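Local coordinates for protein putative peptidase (Chlamydophila abortus, PDB 3CE2) that probably acts as a zinc-dependent oligopeptidase of the M3B family, cutting small bioactive peptides, at residues 250-253 / 254-257; 279-282 / 283-287; 262-265 / 266-270. All coordinates share one frame; numbering follows the deposited sequence.

Contact 1: residues 250-253 / 254-257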
loop_
_atom_site.group_PDB
_atom_site.type_symbol
_atom_site.label_atom_id
_atom_site.label_comp_id
_atom_site.label_asym_id
_atom_site.label_seq_id
_atom_site.Cartn_x
_atom_site.Cartn_y
_atom_site.Cartn_z
ATOM N N LYS A 250 -10.814 -3.687 -19.996
ATOM C CA LYS A 250 -9.603 -3.640 -19.188
ATOM C C LYS A 250 -8.880 -4.993 -19.231
ATOM O O LYS A 250 -7.701 -5.085 -19.596
ATOM C CB LYS A 250 -9.945 -3.278 -17.736
ATOM C CG LYS A 250 -8.742 -3.038 -16.828
ATOM C CD LYS A 250 -8.073 -1.700 -17.121
ATOM C CE LYS A 250 -6.658 -1.627 -16.536
ATOM N NZ LYS A 250 -5.806 -0.737 -17.378
ATOM N N ILE A 251 -9.584 -6.056 -18.874
ATOM C CA ILE A 251 -8.929 -7.340 -18.857
ATOM C C ILE A 251 -8.337 -7.698 -20.221
ATOM O O ILE A 251 -7.248 -8.265 -20.285
ATOM C CB ILE A 251 -9.861 -8.448 -18.430
ATOM C CG1 ILE A 251 -10.485 -8.166 -17.057
ATOM C CG2 ILE A 251 -9.142 -9.796 -18.499
ATOM C CD1 ILE A 251 -9.548 -7.709 -15.947
ATOM N N GLN A 252 -9.045 -7.391 -21.305
ATOM C CA GLN A 252 -8.518 -7.668 -22.638
ATOM C C GLN A 252 -7.301 -6.787 -22.891
ATOM O O GLN A 252 -6.392 -7.158 -23.627
ATOM C CB GLN A 252 -9.562 -7.427 -23.730
ATOM C CG GLN A 252 -10.554 -8.578 -23.977
ATOM C CD GLN A 252 -9.875 -9.948 -24.256
ATOM O OE1 GLN A 252 -8.899 -10.063 -25.035
ATOM N NE2 GLN A 252 -10.404 -10.988 -23.625
ATOM N N ALA A 253 -7.272 -5.615 -22.277
ATOM C CA ALA A 253 -6.083 -4.781 -22.365
ATOM C C ALA A 253 -4.873 -5.526 -21.786
ATOM O O ALA A 253 -3.825 -5.608 -22.425
ATOM C CB ALA A 253 -6.300 -3.469 -21.658
ATOM N N HIS A 254 -5.025 -6.093 -20.594
ATOM C CA HIS A 254 -3.927 -6.825 -19.996
ATOM C C HIS A 254 -3.516 -7.988 -20.869
ATOM O O HIS A 254 -2.322 -8.238 -21.046
ATOM C CB HIS A 254 -4.271 -7.309 -18.596
ATOM C CG HIS A 254 -4.557 -6.198 -17.650
ATOM N ND1 HIS A 254 -5.373 -6.345 -16.553
ATOM C CD2 HIS A 254 -4.170 -4.903 -17.665
ATOM C CE1 HIS A 254 -5.460 -5.190 -15.919
ATOM N NE2 HIS A 254 -4.742 -4.295 -16.576
ATOM N N VAL A 255 -4.496 -8.677 -21.442
ATOM C CA VAL A 255 -4.200 -9.798 -22.342
ATOM C C VAL A 255 -3.415 -9.338 -23.559
ATOM O O VAL A 255 -2.505 -10.012 -24.004
ATOM C CB VAL A 255 -5.466 -10.492 -22.792
ATOM C CG1 VAL A 255 -5.151 -11.577 -23.815
ATOM C CG2 VAL A 255 -6.177 -11.069 -21.589
ATOM N N PHE A 256 -3.759 -8.172 -24.077
ATOM C CA PHE A 256 -3.053 -7.633 -25.221
ATOM C C PHE A 256 -1.594 -7.399 -24.875
ATOM O O PHE A 256 -0.712 -7.856 -25.591
ATOM C CB PHE A 256 -3.724 -6.342 -25.681
ATOM C CG PHE A 256 -2.826 -5.418 -26.462
ATOM C CD1 PHE A 256 -2.562 -5.648 -27.807
ATOM C CD2 PHE A 256 -2.286 -4.290 -25.862
ATOM C CE1 PHE A 256 -1.772 -4.782 -28.535
ATOM C CE2 PHE A 256 -1.490 -3.412 -26.582
ATOM C CZ PHE A 256 -1.228 -3.668 -27.920
ATOM N N TYR A 257 -1.342 -6.696 -23.778
ATOM C CA TYR A 257 0.027 -6.387 -23.376
ATOM C C TYR A 257 0.818 -7.648 -22.998
ATOM O O TYR A 257 1.985 -7.778 -23.336
ATOM C CB TYR A 257 0.029 -5.437 -22.189
ATOM C CG TYR A 257 -0.168 -3.949 -22.481
ATOM C CD1 TYR A 257 0.729 -3.244 -23.292
ATOM C CD2 TYR A 257 -1.214 -3.228 -21.879
ATOM C CE1 TYR A 257 0.576 -1.872 -23.517
ATOM C CE2 TYR A 257 -1.378 -1.854 -22.102
ATOM C CZ TYR A 257 -0.480 -1.182 -22.920
ATOM O OH TYR A 257 -0.632 0.184 -23.143
#

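Contact 2: residues 279-282 / 283-287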
loop_
_atom_site.group_PDB
_atom_site.type_symbol
_atom_site.label_atom_id
_atom_site.label_comp_id
_atom_site.label_asym_id
_atom_site.label_seq_id
_atom_site.Cartn_x
_atom_site.Cartn_y
_atom_site.Cartn_z
ATOM N N THR A 279 3.208 -19.518 -8.260
ATOM C CA THR A 279 2.705 -20.456 -7.275
ATOM C C THR A 279 2.438 -19.768 -5.948
ATOM O O THR A 279 1.601 -20.198 -5.168
ATOM C CB THR A 279 3.636 -21.658 -7.091
ATOM O OG1 THR A 279 4.875 -21.219 -6.518
ATOM C CG2 THR A 279 3.896 -22.325 -8.442
ATOM N N VAL A 280 3.137 -18.681 -5.686
ATOM C CA VAL A 280 2.929 -18.006 -4.422
ATOM C C VAL A 280 1.532 -17.389 -4.448
ATOM O O VAL A 280 0.756 -17.495 -3.484
ATOM C CB VAL A 280 3.997 -16.938 -4.183
ATOM C CG1 VAL A 280 3.686 -16.153 -2.936
ATOM C CG2 VAL A 280 5.367 -17.582 -4.095
ATOM N N TYR A 281 1.202 -16.776 -5.576
ATOM C CA TYR A 281 -0.095 -16.145 -5.725
ATOM C C TYR A 281 -1.137 -17.253 -5.625
ATOM O O TYR A 281 -2.047 -17.241 -4.787
ATOM C CB TYR A 281 -0.144 -15.421 -7.069
ATOM C CG TYR A 281 -1.372 -14.586 -7.327
ATOM C CD1 TYR A 281 -1.308 -13.201 -7.311
ATOM C CD2 TYR A 281 -2.597 -15.191 -7.633
ATOM C CE1 TYR A 281 -2.434 -12.429 -7.582
ATOM C CE2 TYR A 281 -3.732 -14.439 -7.901
ATOM C CZ TYR A 281 -3.654 -13.051 -7.882
ATOM O OH TYR A 281 -4.795 -12.295 -8.157
ATOM N N THR A 282 -0.930 -18.260 -6.448
ATOM C CA THR A 282 -1.811 -19.387 -6.513
ATOM C C THR A 282 -2.029 -20.140 -5.190
ATOM O O THR A 282 -3.151 -20.492 -4.871
ATOM C CB THR A 282 -1.339 -20.225 -7.660
ATOM O OG1 THR A 282 -2.120 -19.825 -8.786
ATOM C CG2 THR A 282 -1.461 -21.720 -7.404
ATOM N N ASN A 283 -0.990 -20.339 -4.388
ATOM C CA ASN A 283 -1.173 -21.083 -3.150
ATOM C C ASN A 283 -1.783 -20.228 -2.076
ATOM O O ASN A 283 -2.455 -20.723 -1.165
ATOM C CB ASN A 283 0.144 -21.695 -2.662
ATOM C CG ASN A 283 0.658 -22.766 -3.598
ATOM O OD1 ASN A 283 -0.129 -23.490 -4.229
ATOM N ND2 ASN A 283 1.980 -22.854 -3.727
ATOM N N LEU A 284 -1.550 -18.930 -2.175
ATOM C CA LEU A 284 -2.166 -18.023 -1.241
ATOM C C LEU A 284 -3.671 -18.206 -1.366
ATOM O O LEU A 284 -4.371 -18.408 -0.371
ATOM C CB LEU A 284 -1.760 -16.595 -1.553
ATOM C CG LEU A 284 -2.535 -15.571 -0.733
ATOM C CD1 LEU A 284 -2.026 -15.540 0.710
ATOM C CD2 LEU A 284 -2.449 -14.197 -1.432
ATOM N N ILE A 285 -4.169 -18.181 -2.595
ATOM C CA ILE A 285 -5.605 -18.359 -2.811
ATOM C C ILE A 285 -6.117 -19.706 -2.268
ATOM O O ILE A 285 -7.158 -19.763 -1.591
ATOM C CB ILE A 285 -5.967 -18.249 -4.305
ATOM C CG1 ILE A 285 -5.764 -16.815 -4.799
ATOM C CG2 ILE A 285 -7.407 -18.678 -4.524
ATOM C CD1 ILE A 285 -5.660 -16.707 -6.306
ATOM N N ASP A 286 -5.382 -20.785 -2.557
ATOM C CA ASP A 286 -5.815 -22.112 -2.149
ATOM C C ASP A 286 -5.820 -22.209 -0.629
ATOM O O ASP A 286 -6.830 -22.599 -0.021
ATOM C CB ASP A 286 -4.973 -23.210 -2.808
ATOM C CG ASP A 286 -4.977 -23.115 -4.368
ATOM O OD1 ASP A 286 -5.906 -22.501 -4.944
ATOM O OD2 ASP A 286 -4.046 -23.645 -5.038
ATOM N N ILE A 287 -4.723 -21.821 0.006
ATOM C CA ILE A 287 -4.655 -21.963 1.460
ATOM C C ILE A 287 -5.722 -21.119 2.143
ATOM O O ILE A 287 -6.360 -21.561 3.094
ATOM C CB ILE A 287 -3.249 -21.662 2.039
ATOM C CG1 ILE A 287 -2.466 -22.958 2.239
ATOM C CG2 ILE A 287 -3.375 -21.098 3.403
ATOM C CD1 ILE A 287 -1.970 -23.624 0.938
#

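Contact 3: residues 262-265 / 266-270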
loop_
_atom_site.group_PDB
_atom_site.type_symbol
_atom_site.label_atom_id
_atom_site.label_comp_id
_atom_site.label_asym_id
_atom_site.label_seq_id
_atom_site.Cartn_x
_atom_site.Cartn_y
_atom_site.Cartn_z
ATOM N N ARG A 262 5.603 -11.497 -24.527
ATOM C CA ARG A 262 6.148 -12.844 -24.419
ATOM C C ARG A 262 5.913 -13.458 -23.053
ATOM O O ARG A 262 6.663 -14.334 -22.626
ATOM C CB ARG A 262 7.637 -12.903 -24.824
ATOM C CG ARG A 262 7.893 -12.656 -26.333
ATOM C CD ARG A 262 9.235 -13.245 -26.858
ATOM N NE ARG A 262 10.412 -12.392 -26.624
ATOM C CZ ARG A 262 10.412 -11.053 -26.569
ATOM N NH1 ARG A 262 9.284 -10.351 -26.749
ATOM N NH2 ARG A 262 11.557 -10.406 -26.341
ATOM N N TYR A 263 4.856 -13.020 -22.378
ATOM C CA TYR A 263 4.445 -13.683 -21.142
ATOM C C TYR A 263 3.380 -14.715 -21.453
ATOM O O TYR A 263 2.646 -14.557 -22.414
ATOM C CB TYR A 263 3.896 -12.688 -20.116
ATOM C CG TYR A 263 4.881 -11.644 -19.626
ATOM C CD1 TYR A 263 5.900 -11.967 -18.715
ATOM C CD2 TYR A 263 4.770 -10.330 -20.030
ATOM C CE1 TYR A 263 6.789 -10.994 -18.262
ATOM C CE2 TYR A 263 5.647 -9.354 -19.565
ATOM C CZ TYR A 263 6.651 -9.692 -18.695
ATOM O OH TYR A 263 7.499 -8.701 -18.263
ATOM N N ASN A 264 3.288 -15.743 -20.617
ATOM C CA ASN A 264 2.348 -16.840 -20.793
ATOM C C ASN A 264 0.983 -16.632 -20.160
ATOM O O ASN A 264 0.132 -17.525 -20.211
ATOM C CB ASN A 264 2.943 -18.124 -20.210
ATOM C CG ASN A 264 4.071 -18.672 -21.055
ATOM O OD1 ASN A 264 3.959 -18.767 -22.282
ATOM N ND2 ASN A 264 5.170 -19.037 -20.404
ATOM N N SER A 265 0.786 -15.479 -19.531
ATOM C CA SER A 265 -0.473 -15.149 -18.870
ATOM C C SER A 265 -0.284 -13.776 -18.265
ATOM O O SER A 265 0.847 -13.307 -18.168
ATOM C CB SER A 265 -0.776 -16.145 -17.767
ATOM O OG SER A 265 0.175 -15.985 -16.741
ATOM N N CYS A 266 -1.377 -13.136 -17.849
ATOM C CA CYS A 266 -1.309 -11.758 -17.355
ATOM C C CYS A 266 -0.712 -11.725 -15.973
ATOM O O CYS A 266 0.022 -10.790 -15.632
ATOM C CB CYS A 266 -2.693 -11.123 -17.335
ATOM S SG CYS A 266 -3.499 -11.210 -18.926
ATOM N N LEU A 267 -1.040 -12.752 -15.186
ATOM C CA LEU A 267 -0.447 -12.945 -13.875
ATOM C C LEU A 267 1.078 -12.907 -13.949
ATOM O O LEU A 267 1.717 -12.172 -13.186
ATOM C CB LEU A 267 -0.910 -14.261 -13.259
ATOM C CG LEU A 267 -0.375 -14.563 -11.851
ATOM C CD1 LEU A 267 -0.905 -13.598 -10.771
ATOM C CD2 LEU A 267 -0.719 -15.980 -11.494
ATOM N N GLN A 268 1.664 -13.671 -14.872
ATOM C CA GLN A 268 3.138 -13.720 -14.987
ATOM C C GLN A 268 3.651 -12.378 -15.404
ATOM O O GLN A 268 4.712 -11.960 -14.961
ATOM C CB GLN A 268 3.624 -14.772 -15.984
ATOM C CG GLN A 268 3.402 -16.214 -15.523
ATOM C CD GLN A 268 4.102 -17.260 -16.402
ATOM O OE1 GLN A 268 4.174 -17.120 -17.627
ATOM N NE2 GLN A 268 4.610 -18.320 -15.766
ATOM N N ALA A 269 2.888 -11.700 -16.254
ATOM C CA ALA A 269 3.254 -10.351 -16.677
ATOM C C ALA A 269 3.347 -9.409 -15.487
ATOM O O ALA A 269 4.266 -8.613 -15.393
ATOM C CB ALA A 269 2.269 -9.806 -17.725
ATOM N N ALA A 270 2.389 -9.513 -14.579
ATOM C CA ALA A 270 2.349 -8.652 -13.403
ATOM C C ALA A 270 3.333 -9.052 -12.304
ATOM O O ALA A 270 3.777 -8.213 -11.535
ATOM C CB ALA A 270 0.929 -8.617 -12.845
#

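Contact 1: residues 250-253 / 254-257
Lys250 reaches along the helix to overlap the imidazole of His254, one turn on. Its CG leaves anti to the backbone N (chi1 -173°) and the chain then bends at chi2, which swings the aliphatic end over to the ring. CE comes to 3.3 Å from His254 NE2, with Lys250 CG near His254 CE1, so it is the methylene part of the lysine that does most of the touching; the two side chains cross at a slant. The backbone joins in as well. Lys250 O sits over the centre of one imidazole face, 3.8 Å above the plane, and the same oxygen accepts the amide of His254, N to O 3.0 Å. The second ring nitrogen of His254, ND1, is hydrogen-bonded to His483 NE2 of helix 451-487, and the planes of the two rings are about 15° apart; this bond probably fixes the rotation of the imidazole.

One residue further round, Val255 turns its CG2 back on Ile251 O at 3.3 Å, and its apolar contact with Ile251 is looser, CG2 to CG2 4.5 Å. Ile251 itself packs on Ile482 and Ala486 of helix 451-487. On the flank toward helix 165-174, Ala253 O lies at the edge of the Phe256 ring, in its plane, and takes the amide of Tyr257 at 3.0 Å from Tyr257 N. Four successive i to i+4 bonds, from His254 N through Tyr257 N, make this a regular alpha-helical turn, part of helix 240-260 in the largely helical M3 peptidase fold.

Contact 2: residues 279-282 / 283-287
Thr282 and Asn283 are successive residues on the outer flank of helix 278-289, an alpha-helical element of the M3 peptidase fold, and with Tyr281 they carry most of this local contact. Each reaches one turn along the helix or draws a partner from that distance.

Asn283 folds back on the preceding turn. Its CG lies anti to its own carbonyl carbon (chi1 -66°), which lays the amide beside the backbone of Thr279, with CG 3.2 Å from Thr279 O. Asn283 N is hydrogen-bonded to Thr279 O at 2.7 Å. Although ND2 is also near, its angle to the oxygen is too poor for a hydrogen bond, so the grip on Thr279 O comes from the backbone.

Thr282 crosses Asn283 at a slant, and its methyl CG2 has Asn283 OD1 and Asp286 OD2 on the same side, at 3.9 Å and 4.0 Å. The carbonyl of Thr282 accepts Asp286 N at 3.2 Å, and the Asp286 carboxylate bends back so that its CG comes equally near that oxygen. Both carboxylate oxygens are acceptors, as is Thr282 O, so this proximity is not a bond.

Tyr281 faces inward. Its hydroxyl is hydrogen-bonded to Ala476 O of helix 451-487, and its ring meets those of Phe533 and Tyr536. Leu284 packs nearby on Val473 of the same long helix and on Ile592 of helix 590-607. Along its own helix Tyr281 has Ile285 as apolar neighbour: the extended end of the isoleucine approaches one side of the ring obliquely, CD1 lying 3.4 Å from Tyr281 CE2 and 3.7 Å from Tyr281 CD2.

Contact 3: residues 262-265 / 266-270
Ser265 O takes the amide of Ala269, N to O 3.2 Å, opening the first turn of helix 266-271. The side chain of Ser265 caps that turn: OG, set between its backbone N and carbonyl carbon (chi1 67°), accepts Gln268 N in a fairly straight but weak bond, 3.3 Å from OG to N. This is an N-cap. Gln268 answers by stretching its own chain back over the loop, where OE1 receives a weak bond from Asn264 N at 3.4 Å; the Asn264 and Gln268 amide planes are turned 41° apart.

Tyr263 covers the helix from the side. Its ring lies flat over Ala269, whose CA stands 3.5 Å from the ring centroid and almost on the normal, a CH-pi contact, while the Ala269 methyl sits over the same face toward CD2. His161 stacks on the Tyr263 ring as well.

The short helix is wedged between its neighbours: Cys266 packs on His254, Val255 and Ala258 of helix 240-260, Leu267 on Tyr281 of helix 278-289, and Glu487 of helix 451-487 accepts the amide of Cys266.

The three sites follow one another along the chain, in the order contact 1, contact 3, contact 2, and the middle one bridges the other two. Contacts 1 and 3 have centres about 11 Å apart and touch where Cys266 SG lies 3.7 Å from Val255 N. Contact 3 meets contact 2 through Leu267 CD1, 3.5 Å from Tyr281 CD1, whereas contacts 1 and 2 stay about 10 Å apart at their nearest atoms. All three pack on helix 451-487, which carries the zinc ligand His484, with His488 just past its end; the Ser265 side chain is about 9 Å from a bound zinc ion. The HExxH-type zinc site of His402, His406 and Glu430 is separate from that one.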